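3-oxoacyl-[acyl-carrier-protein] synthase 3 (Micrococcus luteus NCTC 2665, PDB 4EWP) probably catalyses the first condensation of fatty acid synthesis, joining an acyl-CoA primer such as acetyl-CoA to malonyl-ACP with release of carbon dioxide and CoA. Local coordinates at residues His8-Ser14 with Val137-Thr141; Ala13-Val19 with Ala174-Ser180; Gly184-Trp190 with Tyr342-Arg348. All blocks are in the same frame, centred on the assembly; numbering follows the deposited sequence.

In the fold
The three contacts lie on the same side of the chain's centre in the five-layered thiolase fold, where two mixed sheets of strand order 1-5-4-2-3 enclose central helices. Contact 2 pairs the edge strand 13-22 with strand 170-180 in the first sheet; contact 3 makes the equivalent pairing, 189-192 with 341-348, in the second. Contact 1 shares Ala-13 and Ser-14 with contact 2 and ties the N-terminal arm to the end of helix 125-138. Centres of contacts 1 and 3 each lie about 13 Å from that of contact 2. Along the chain, contacts 1 and 2 interleave and contact 3 follows. Contacts 1 and 3 both touch the second subunit, at the homodimer interface.

Contact 1: residues His8-Ser14 with Val137-Thr141; sequences HERPAAS and VRSGT
A Schellman motif ends helix 125-138 here, and the N-terminal arm of this thiolase-fold enzyme crosses it in extended form on its way into strand 13-22. The two backbones run in opposite senses: the nearest CA pairs are Arg-10 with Gly-140 (4.4 Å), Ala-13 with Arg-138 (5.7 Å) and Ser-14 with Val-137 (6.2 Å). Glu-9, Arg-10 and Pro-11 are extended (phi/psi -77/154, -117/136 and -77/170), Ala-12 kinks to -65/-39, and Ala-13 opens the strand. Gly-140, at 74/15, leaves the helix with its N bonded to Val-137 O (3.1 Å).

Contacts between carbon and carbonyl oxygen dominate the 430 Å² interface. Gly-140 CA meets Glu-9 O at 3.4 Å in a CA-H...O contact; an ideal CB on Gly-140 would fall 2.0 Å from Glu-9 O, so the close crossing depends on its absence. Arg-10 CB lies 3.4 Å from Arg-138 O, and Pro-11 CG 3.1 Å from Val-137 O. His-8, rotamer m with chi2 -32°, places Gly-140 O over one ring face, 3.1 Å from its CD2.

Both arginines reach the second subunit. Arg-10 NH2 bonds Pro-11 O of that subunit; Arg-138 (m, t, m) bonds its Ser-139 O through NH1, while NH2 forms a salt bridge with Asp-134 within the same chain.

Apolar packing finishes the crossing beside the strand. Arg-138 CG lies 3.9 Å from Ala-13 CA, while Val-137, rotamer t, sets its CG1 4.2 Å from Pro-11 CG and 3.6 Å from Ser-14 CB.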
loop_
_atom_site.group_PDB
_atom_site.type_symbol
_atom_site.label_atom_id
_atom_site.label_comp_id
_atom_site.label_asym_id
_atom_site.label_seq_id
_atom_site.Cartn_x
_atom_site.Cartn_y
_atom_site.Cartn_z
ATOM N N HIS A 8 2.136 -21.855 -10.931
ATOM C CA HIS A 8 2.615 -22.349 -9.635
ATOM C C HIS A 8 1.723 -23.466 -9.102
ATOM O O HIS A 8 0.497 -23.409 -9.249
ATOM C CB HIS A 8 2.544 -21.231 -8.594
ATOM C CG HIS A 8 3.708 -20.295 -8.609
ATOM N ND1 HIS A 8 4.983 -20.691 -8.948
ATOM C CD2 HIS A 8 3.790 -18.972 -8.318
ATOM C CE1 HIS A 8 5.802 -19.659 -8.861
ATOM N NE2 HIS A 8 5.103 -18.604 -8.479
ATOM N N GLU A 9 2.321 -24.455 -8.439
ATOM C CA GLU A 9 1.537 -25.391 -7.636
ATOM C C GLU A 9 1.131 -24.728 -6.312
ATOM O O GLU A 9 1.821 -23.826 -5.837
ATOM C CB GLU A 9 2.311 -26.680 -7.370
ATOM C CG GLU A 9 2.105 -27.738 -8.434
ATOM C CD GLU A 9 3.260 -28.710 -8.489
ATOM O OE1 GLU A 9 4.384 -28.293 -8.133
ATOM O OE2 GLU A 9 3.052 -29.883 -8.878
ATOM N N ARG A 10 0.026 -25.186 -5.724
ATOM C CA ARG A 10 -0.532 -24.568 -4.521
ATOM C C ARG A 10 -0.542 -25.512 -3.314
ATOM O O ARG A 10 -0.892 -26.689 -3.432
ATOM C CB ARG A 10 -1.941 -24.056 -4.816
ATOM C CG ARG A 10 -1.972 -23.141 -6.031
ATOM C CD ARG A 10 -3.369 -22.645 -6.390
ATOM N NE ARG A 10 -4.195 -23.701 -6.957
ATOM C CZ ARG A 10 -5.352 -23.489 -7.573
ATOM N NH1 ARG A 10 -6.051 -24.508 -8.057
ATOM N NH2 ARG A 10 -5.811 -22.254 -7.706
ATOM N N PRO A 11 -0.151 -24.997 -2.136
ATOM C CA PRO A 11 -0.210 -25.850 -0.944
ATOM C C PRO A 11 -1.661 -25.946 -0.495
ATOM O O PRO A 11 -2.497 -25.198 -1.008
ATOM C CB PRO A 11 0.608 -25.063 0.075
ATOM C CG PRO A 11 0.337 -23.621 -0.293
ATOM C CD PRO A 11 0.203 -23.603 -1.809
ATOM N N ALA A 12 -1.952 -26.839 0.442
ATOM C CA ALA A 12 -3.309 -27.038 0.943
ATOM C C ALA A 12 -3.848 -25.813 1.691
ATOM O O ALA A 12 -5.030 -25.461 1.570
ATOM C CB ALA A 12 -3.353 -28.272 1.847
ATOM N N ALA A 13 -2.987 -25.165 2.471
ATOM C CA ALA A 13 -3.453 -24.103 3.358
ATOM C C ALA A 13 -2.303 -23.248 3.870
ATOM O O ALA A 13 -1.172 -23.356 3.399
ATOM C CB ALA A 13 -4.249 -24.697 4.525
ATOM N N SER A 14 -2.596 -22.402 4.845
ATOM C CA SER A 14 -1.604 -21.456 5.347
ATOM C C SER A 14 -1.701 -21.377 6.858
ATOM O O SER A 14 -2.653 -21.885 7.451
ATOM C CB SER A 14 -1.909 -20.074 4.789
ATOM O OG SER A 14 -3.219 -19.699 5.183
ATOM N N VAL A 137 0.173 -17.235 -0.052
ATOM C CA VAL A 137 0.565 -18.592 0.317
ATOM C C VAL A 137 -0.309 -19.629 -0.391
ATOM O O VAL A 137 0.197 -20.587 -0.961
ATOM C CB VAL A 137 0.502 -18.796 1.863
ATOM C CG1 VAL A 137 0.677 -20.254 2.224
ATOM C CG2 VAL A 137 1.563 -17.935 2.575
ATOM N N ARG A 138 -1.626 -19.432 -0.381
ATOM C CA ARG A 138 -2.516 -20.444 -0.945
ATOM C C ARG A 138 -2.558 -20.469 -2.477
ATOM O O ARG A 138 -3.072 -21.432 -3.062
ATOM C CB ARG A 138 -3.922 -20.371 -0.340
ATOM C CG ARG A 138 -3.985 -20.958 1.074
ATOM C CD ARG A 138 -5.405 -20.961 1.655
ATOM N NE ARG A 138 -5.970 -19.624 1.611
ATOM C CZ ARG A 138 -6.921 -19.246 0.759
ATOM N NH1 ARG A 138 -7.430 -20.139 -0.085
ATOM N NH2 ARG A 138 -7.366 -17.984 0.761
ATOM N N SER A 139 -1.995 -19.443 -3.122
ATOM C CA SER A 139 -1.886 -19.451 -4.583
ATOM C C SER A 139 -0.509 -19.934 -5.031
ATOM O O SER A 139 -0.226 -19.996 -6.231
ATOM C CB SER A 139 -2.169 -18.066 -5.184
ATOM O OG SER A 139 -1.239 -17.102 -4.713
ATOM N N GLY A 140 0.350 -20.258 -4.066
ATOM C CA GLY A 140 1.683 -20.754 -4.359
ATOM C C GLY A 140 2.630 -19.660 -4.845
ATOM O O GLY A 140 3.693 -19.948 -5.389
ATOM N N THR A 141 2.248 -18.404 -4.644
ATOM C CA THR A 141 3.104 -17.280 -5.010
ATOM C C THR A 141 4.245 -17.124 -4.010
ATOM O O THR A 141 5.342 -16.674 -4.352
ATOM C CB THR A 141 2.282 -15.974 -5.077
ATOM O OG1 THR A 141 1.209 -16.134 -6.022
ATOM C CG2 THR A 141 3.160 -14.786 -5.490
#

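Contact 2: residues Ala13-Val19 with Ala174-Ser180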
loop_
_atom_site.group_PDB
_atom_site.type_symbol
_atom_site.label_atom_id
_atom_site.label_comp_id
_atom_site.label_asym_id
_atom_site.label_seq_id
_atom_site.Cartn_x
_atom_site.Cartn_y
_atom_site.Cartn_z
ATOM N N ALA A 13 -2.987 -25.165 2.471
ATOM C CA ALA A 13 -3.453 -24.103 3.358
ATOM C C ALA A 13 -2.303 -23.248 3.870
ATOM O O ALA A 13 -1.172 -23.356 3.399
ATOM C CB ALA A 13 -4.249 -24.697 4.525
ATOM N N SER A 14 -2.596 -22.402 4.845
ATOM C CA SER A 14 -1.604 -21.456 5.347
ATOM C C SER A 14 -1.701 -21.377 6.858
ATOM O O SER A 14 -2.653 -21.885 7.451
ATOM C CB SER A 14 -1.909 -20.074 4.789
ATOM O OG SER A 14 -3.219 -19.699 5.183
ATOM N N ARG A 15 -0.745 -20.702 7.491
ATOM C CA ARG A 15 -0.771 -20.600 8.947
ATOM C C ARG A 15 0.217 -19.563 9.442
ATOM O O ARG A 15 1.269 -19.352 8.834
ATOM C CB ARG A 15 -0.526 -21.978 9.584
ATOM C CG ARG A 15 0.631 -22.090 10.565
ATOM C CD ARG A 15 0.683 -23.509 11.172
ATOM N NE ARG A 15 1.776 -23.679 12.135
ATOM C CZ ARG A 15 2.915 -24.334 11.889
ATOM N NH1 ARG A 15 3.117 -24.900 10.703
ATOM N NH2 ARG A 15 3.852 -24.427 12.834
ATOM N N ILE A 16 -0.145 -18.898 10.531
ATOM C CA ILE A 16 0.746 -17.940 11.173
ATOM C C ILE A 16 1.714 -18.748 12.017
ATOM O O ILE A 16 1.297 -19.446 12.942
ATOM C CB ILE A 16 -0.046 -16.950 12.063
ATOM C CG1 ILE A 16 -0.943 -16.057 11.191
ATOM C CG2 ILE A 16 0.903 -16.122 12.941
ATOM C CD1 ILE A 16 -1.909 -15.163 11.956
ATOM N N VAL A 17 3.004 -18.688 11.695
ATOM C CA VAL A 17 3.965 -19.538 12.399
ATOM C C VAL A 17 4.763 -18.814 13.480
ATOM O O VAL A 17 5.590 -19.437 14.159
ATOM C CB VAL A 17 4.926 -20.252 11.432
ATOM C CG1 VAL A 17 4.144 -21.195 10.548
ATOM C CG2 VAL A 17 5.713 -19.236 10.592
ATOM N N ALA A 18 4.509 -17.514 13.649
ATOM C CA ALA A 18 5.196 -16.751 14.689
ATOM C C ALA A 18 4.679 -15.336 14.773
ATOM O O ALA A 18 4.083 -14.822 13.816
ATOM C CB ALA A 18 6.687 -16.738 14.448
ATOM N N VAL A 19 4.900 -14.712 15.926
ATOM C CA VAL A 19 4.562 -13.309 16.105
ATOM C C VAL A 19 5.703 -12.570 16.802
ATOM O O VAL A 19 6.371 -13.113 17.684
ATOM C CB VAL A 19 3.222 -13.128 16.861
ATOM C CG1 VAL A 19 3.240 -13.866 18.192
ATOM C CG2 VAL A 19 2.906 -11.640 17.043
ATOM N N ALA A 174 4.566 -7.942 14.277
ATOM C CA ALA A 174 4.873 -8.680 13.053
ATOM C C ALA A 174 4.434 -10.127 13.104
ATOM O O ALA A 174 4.497 -10.770 14.132
ATOM C CB ALA A 174 6.364 -8.591 12.723
ATOM N N VAL A 175 4.024 -10.646 11.964
ATOM C CA VAL A 175 3.569 -12.018 11.886
ATOM C C VAL A 175 4.193 -12.672 10.644
ATOM O O VAL A 175 4.476 -11.994 9.646
ATOM C CB VAL A 175 2.033 -12.000 11.859
ATOM C CG1 VAL A 175 1.467 -12.717 10.656
ATOM C CG2 VAL A 175 1.450 -12.448 13.217
ATOM N N ILE A 176 4.460 -13.970 10.718
ATOM C CA ILE A 176 4.910 -14.693 9.532
ATOM C C ILE A 176 3.895 -15.745 9.083
ATOM O O ILE A 176 3.524 -16.639 9.840
ATOM C CB ILE A 176 6.303 -15.343 9.718
ATOM C CG1 ILE A 176 7.359 -14.261 9.994
ATOM C CG2 ILE A 176 6.677 -16.129 8.456
ATOM C CD1 ILE A 176 8.712 -14.831 10.353
ATOM N N VAL A 177 3.435 -15.626 7.846
ATOM C CA VAL A 177 2.450 -16.557 7.332
ATOM C C VAL A 177 3.139 -17.568 6.431
ATOM O O VAL A 177 3.863 -17.192 5.502
ATOM C CB VAL A 177 1.373 -15.817 6.538
ATOM C CG1 VAL A 177 0.343 -16.811 5.982
ATOM C CG2 VAL A 177 0.719 -14.750 7.414
ATOM N N ALA A 178 2.915 -18.848 6.694
ATOM C CA ALA A 178 3.600 -19.884 5.942
ATOM C C ALA A 178 2.659 -20.926 5.328
ATOM O O ALA A 178 1.557 -21.195 5.845
ATOM C CB ALA A 178 4.640 -20.578 6.829
ATOM N N ALA A 179 3.115 -21.530 4.236
ATOM C CA ALA A 179 2.441 -22.705 3.694
ATOM C C ALA A 179 2.230 -23.745 4.795
ATOM O O ALA A 179 3.078 -23.925 5.668
ATOM C CB ALA A 179 3.246 -23.303 2.532
ATOM N N SER A 180 1.100 -24.440 4.749
ATOM C CA SER A 180 0.782 -25.394 5.790
ATOM C C SER A 180 -0.073 -26.525 5.231
ATOM O O SER A 180 -0.774 -26.339 4.237
ATOM C CB SER A 180 0.058 -24.680 6.935
ATOM O OG SER A 180 -0.326 -25.588 7.957
#
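Two antiparallel strands, their short axes 4.2 Å apart and their directions 140° apart, twist past each other with a beta bulge in the edge strand. Up to Ile-16 the residues pair one to one: Ala-13 faces Ser-180, Arg-15 faces Ala-178 and Ile-16 faces Val-177, although the bonds from Ala-13 N to Ser-180 O (3.1 Å) and from Arg-15 N to Ala-178 O (2.9 Å) are weak. Ala-178 N donates to Arg-15 O (2.7 Å, 171°). Val-17, at phi/psi -101/-1, is the extra residue, so that Val-19 then pairs with Val-175. Both polar backbone atoms of Ile-176 serve the bulge: Val-17 N donates to Ile-176 O (2.8 Å), and Ile-176 N donates to Ala-18 O (3.2 Å).

The bulge pushes out the Val-17 side chain, which leans over the shallow dip beside Ala-178: its CG1 is 3.8 Å from Ala-178 CB and its CG2 3.9 Å from Ile-176 CG2. On the face bearing Ile-16 and Val-19, Val-175 is the knob between them, its CG2 lying 3.7 Å from Ile-16 CG2 and 4.1 Å from Val-19 CB. At the strand end, Ser-180 CB presses 3.8 Å from Arg-15 CB.

Around this pair the layers of the thiolase fold are evident. Val-175 and Val-177 pack on helix 125-138, Ile-176 on helix 62-76 across the sheet, and strand 144-152 continues the sheet beyond 170-180.

Contact 3: residues Gly184-Trp190 with Tyr342-Arg348; sequences GISPSVW and YGAQVVR
Trp-190 sets its CB over the bare CA of Gly-343, 3.6 Å away, and with chi1 57° (p) its indole then leads away to an edge-to-face meeting with Tyr-128 on helix 125-138. The two CA atoms are 3.9 Å apart, in an antiparallel non-hydrogen-bonded pair. Beside it Val-189 pairs with Ala-344: Val-189 N donates to Ala-344 O (2.9 Å), and Ala-344 N to Val-189 O (2.8 Å). Tyr-342 (chi1 59°, p; chi2 -97°) turns its ring edge to Val-189 O, CD2 lying 4.1 Å from that oxygen; its side chain is about 9 Å from those of Cys-123 and His-275, the predicted active-site residues.

The segments run 173° apart, but the register slips by one between Val-189/Ala-344 and the bridge Ile-185/Val-347, with Pro-187 at the break. On the far side, Arg-348 N donates to Gly-184 O (2.9 Å) and Ser-186 N to Val-346 O (2.8 Å). A water donates to both Gly-184 O (2.8 Å) and Arg-348 O (2.7 Å).

This antiparallel edge belongs to the second sheet of the thiolase fold. Ile-185 CG2 lies 4.3 Å from Val-347 CG1, and its CD1 packs on Ser-14 of strand 13-22, while Val-189 packs on helix 240-262.

Serine hydroxyls span the break. Ser-186, rotamer p, accepts Val-346 N at its OG (2.7 Å), and Gln-345 NE2 donates to Ser-188 OG (2.8 Å) and also to Cys-127 O. Ser-186 OG thus stands in for a backbone acceptor, and Gln-345 to Ser-188 adds a side-chain link, which implies that side-chain polarity joins the segments where backbone pairing lapses.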
loop_
_atom_site.group_PDB
_atom_site.type_symbol
_atom_site.label_atom_id
_atom_site.label_comp_id
_atom_site.label_asym_id
_atom_site.label_seq_id
_atom_site.Cartn_x
_atom_site.Cartn_y
_atom_site.Cartn_z
ATOM N N GLY A 184 -4.848 -22.999 8.895
ATOM C CA GLY A 184 -4.535 -22.204 10.071
ATOM C C GLY A 184 -5.091 -20.792 10.016
ATOM O O GLY A 184 -5.055 -20.069 11.018
ATOM N N ILE A 185 -5.617 -20.405 8.852
ATOM C CA ILE A 185 -6.217 -19.079 8.661
ATOM C C ILE A 185 -7.549 -19.218 7.919
ATOM O O ILE A 185 -7.599 -19.692 6.779
ATOM C CB ILE A 185 -5.277 -18.156 7.852
ATOM C CG1 ILE A 185 -3.900 -18.062 8.513
ATOM C CG2 ILE A 185 -5.875 -16.771 7.668
ATOM C CD1 ILE A 185 -2.928 -17.151 7.781
ATOM N N SER A 186 -8.629 -18.815 8.567
ATOM C CA SER A 186 -9.959 -18.940 7.979
ATOM C C SER A 186 -10.174 -17.872 6.902
ATOM O O SER A 186 -9.429 -16.890 6.849
ATOM C CB SER A 186 -11.030 -18.814 9.065
ATOM O OG SER A 186 -11.195 -17.460 9.456
ATOM N N PRO A 187 -11.193 -18.062 6.045
ATOM C CA PRO A 187 -11.402 -17.143 4.911
ATOM C C PRO A 187 -11.620 -15.723 5.389
ATOM O O PRO A 187 -12.452 -15.484 6.273
ATOM C CB PRO A 187 -12.678 -17.674 4.237
ATOM C CG PRO A 187 -12.775 -19.128 4.682
ATOM C CD PRO A 187 -12.173 -19.165 6.072
ATOM N N SER A 188 -10.880 -14.781 4.814
ATOM C CA SER A 188 -10.980 -13.406 5.275
ATOM C C SER A 188 -12.364 -12.813 5.037
ATOM O O SER A 188 -12.995 -13.059 4.013
ATOM C CB SER A 188 -9.911 -12.532 4.623
ATOM O OG SER A 188 -8.641 -12.790 5.199
ATOM N N VAL A 189 -12.828 -12.040 6.012
ATOM C CA VAL A 189 -14.015 -11.204 5.858
ATOM C C VAL A 189 -13.544 -9.746 5.945
ATOM O O VAL A 189 -13.181 -9.252 7.019
ATOM C CB VAL A 189 -15.065 -11.494 6.949
ATOM C CG1 VAL A 189 -16.284 -10.570 6.771
ATOM C CG2 VAL A 189 -15.482 -12.968 6.890
ATOM N N TRP A 190 -13.483 -9.076 4.803
ATOM C CA TRP A 190 -12.876 -7.765 4.782
ATOM C C TRP A 190 -13.610 -6.885 3.787
ATOM O O TRP A 190 -14.233 -7.379 2.833
ATOM C CB TRP A 190 -11.354 -7.840 4.526
ATOM C CG TRP A 190 -10.928 -8.549 3.239
ATOM C CD1 TRP A 190 -11.596 -9.538 2.587
ATOM C CD2 TRP A 190 -9.741 -8.298 2.474
ATOM N NE1 TRP A 190 -10.907 -9.916 1.453
ATOM C CE2 TRP A 190 -9.762 -9.171 1.365
ATOM C CE3 TRP A 190 -8.664 -7.420 2.620
ATOM C CZ2 TRP A 190 -8.740 -9.199 0.407
ATOM C CZ3 TRP A 190 -7.652 -7.437 1.662
ATOM C CH2 TRP A 190 -7.697 -8.321 0.570
ATOM N N TYR A 342 -12.232 -2.513 7.057
ATOM C CA TYR A 342 -12.181 -3.542 8.090
ATOM C C TYR A 342 -11.705 -4.885 7.534
ATOM O O TYR A 342 -11.869 -5.168 6.354
ATOM C CB TYR A 342 -13.563 -3.735 8.700
ATOM C CG TYR A 342 -14.626 -4.131 7.698
ATOM C CD1 TYR A 342 -15.471 -3.182 7.131
ATOM C CD2 TYR A 342 -14.785 -5.455 7.318
ATOM C CE1 TYR A 342 -16.453 -3.546 6.220
ATOM C CE2 TYR A 342 -15.757 -5.827 6.410
ATOM C CZ TYR A 342 -16.585 -4.869 5.863
ATOM O OH TYR A 342 -17.552 -5.253 4.960
ATOM N N GLY A 343 -11.151 -5.720 8.405
ATOM C CA GLY A 343 -10.743 -7.060 8.024
ATOM C C GLY A 343 -10.763 -7.994 9.229
ATOM O O GLY A 343 -10.423 -7.576 10.348
ATOM N N ALA A 344 -11.170 -9.246 9.006
ATOM C CA ALA A 344 -11.233 -10.233 10.076
ATOM C C ALA A 344 -10.902 -11.649 9.610
ATOM O O ALA A 344 -11.214 -12.027 8.477
ATOM C CB ALA A 344 -12.623 -10.218 10.738
ATOM N N GLN A 345 -10.308 -12.429 10.515
ATOM C CA GLN A 345 -10.027 -13.848 10.295
ATOM C C GLN A 345 -10.078 -14.602 11.609
ATOM O O GLN A 345 -9.838 -14.036 12.676
ATOM C CB GLN A 345 -8.617 -14.058 9.725
ATOM C CG GLN A 345 -8.353 -13.419 8.408
ATOM C CD GLN A 345 -7.678 -12.067 8.537
ATOM O OE1 GLN A 345 -7.308 -11.629 9.630
ATOM N NE2 GLN A 345 -7.506 -11.399 7.408
ATOM N N VAL A 346 -10.348 -15.894 11.532
ATOM C CA VAL A 346 -10.038 -16.766 12.653
ATOM C C VAL A 346 -8.682 -17.412 12.366
ATOM O O VAL A 346 -8.419 -17.893 11.249
ATOM C CB VAL A 346 -11.128 -17.815 12.882
ATOM C CG1 VAL A 346 -10.683 -18.820 13.931
ATOM C CG2 VAL A 346 -12.445 -17.119 13.301
ATOM N N VAL A 347 -7.795 -17.371 13.349
ATOM C CA VAL A 347 -6.460 -17.903 13.146
ATOM C C VAL A 347 -6.074 -18.863 14.258
ATOM O O VAL A 347 -6.465 -18.683 15.400
ATOM C CB VAL A 347 -5.391 -16.792 13.037
ATOM C CG1 VAL A 347 -5.696 -15.854 11.857
ATOM C CG2 VAL A 347 -5.263 -16.022 14.347
ATOM N N ARG A 348 -5.324 -19.900 13.896
ATOM C CA ARG A 348 -4.701 -20.790 14.863
ATOM C C ARG A 348 -3.440 -20.113 15.398
ATOM O O ARG A 348 -2.505 -19.850 14.644
ATOM C CB ARG A 348 -4.346 -22.099 14.173
ATOM C CG ARG A 348 -3.891 -23.197 15.108
ATOM C CD ARG A 348 -4.474 -24.527 14.685
ATOM N NE ARG A 348 -5.578 -24.898 15.565
ATOM C CZ ARG A 348 -6.764 -25.329 15.146
ATOM N NH1 ARG A 348 -7.010 -25.450 13.844
ATOM N NH2 ARG A 348 -7.705 -25.638 16.033
HETATM O O HOH W 1 -2.569 -19.390 12.028
#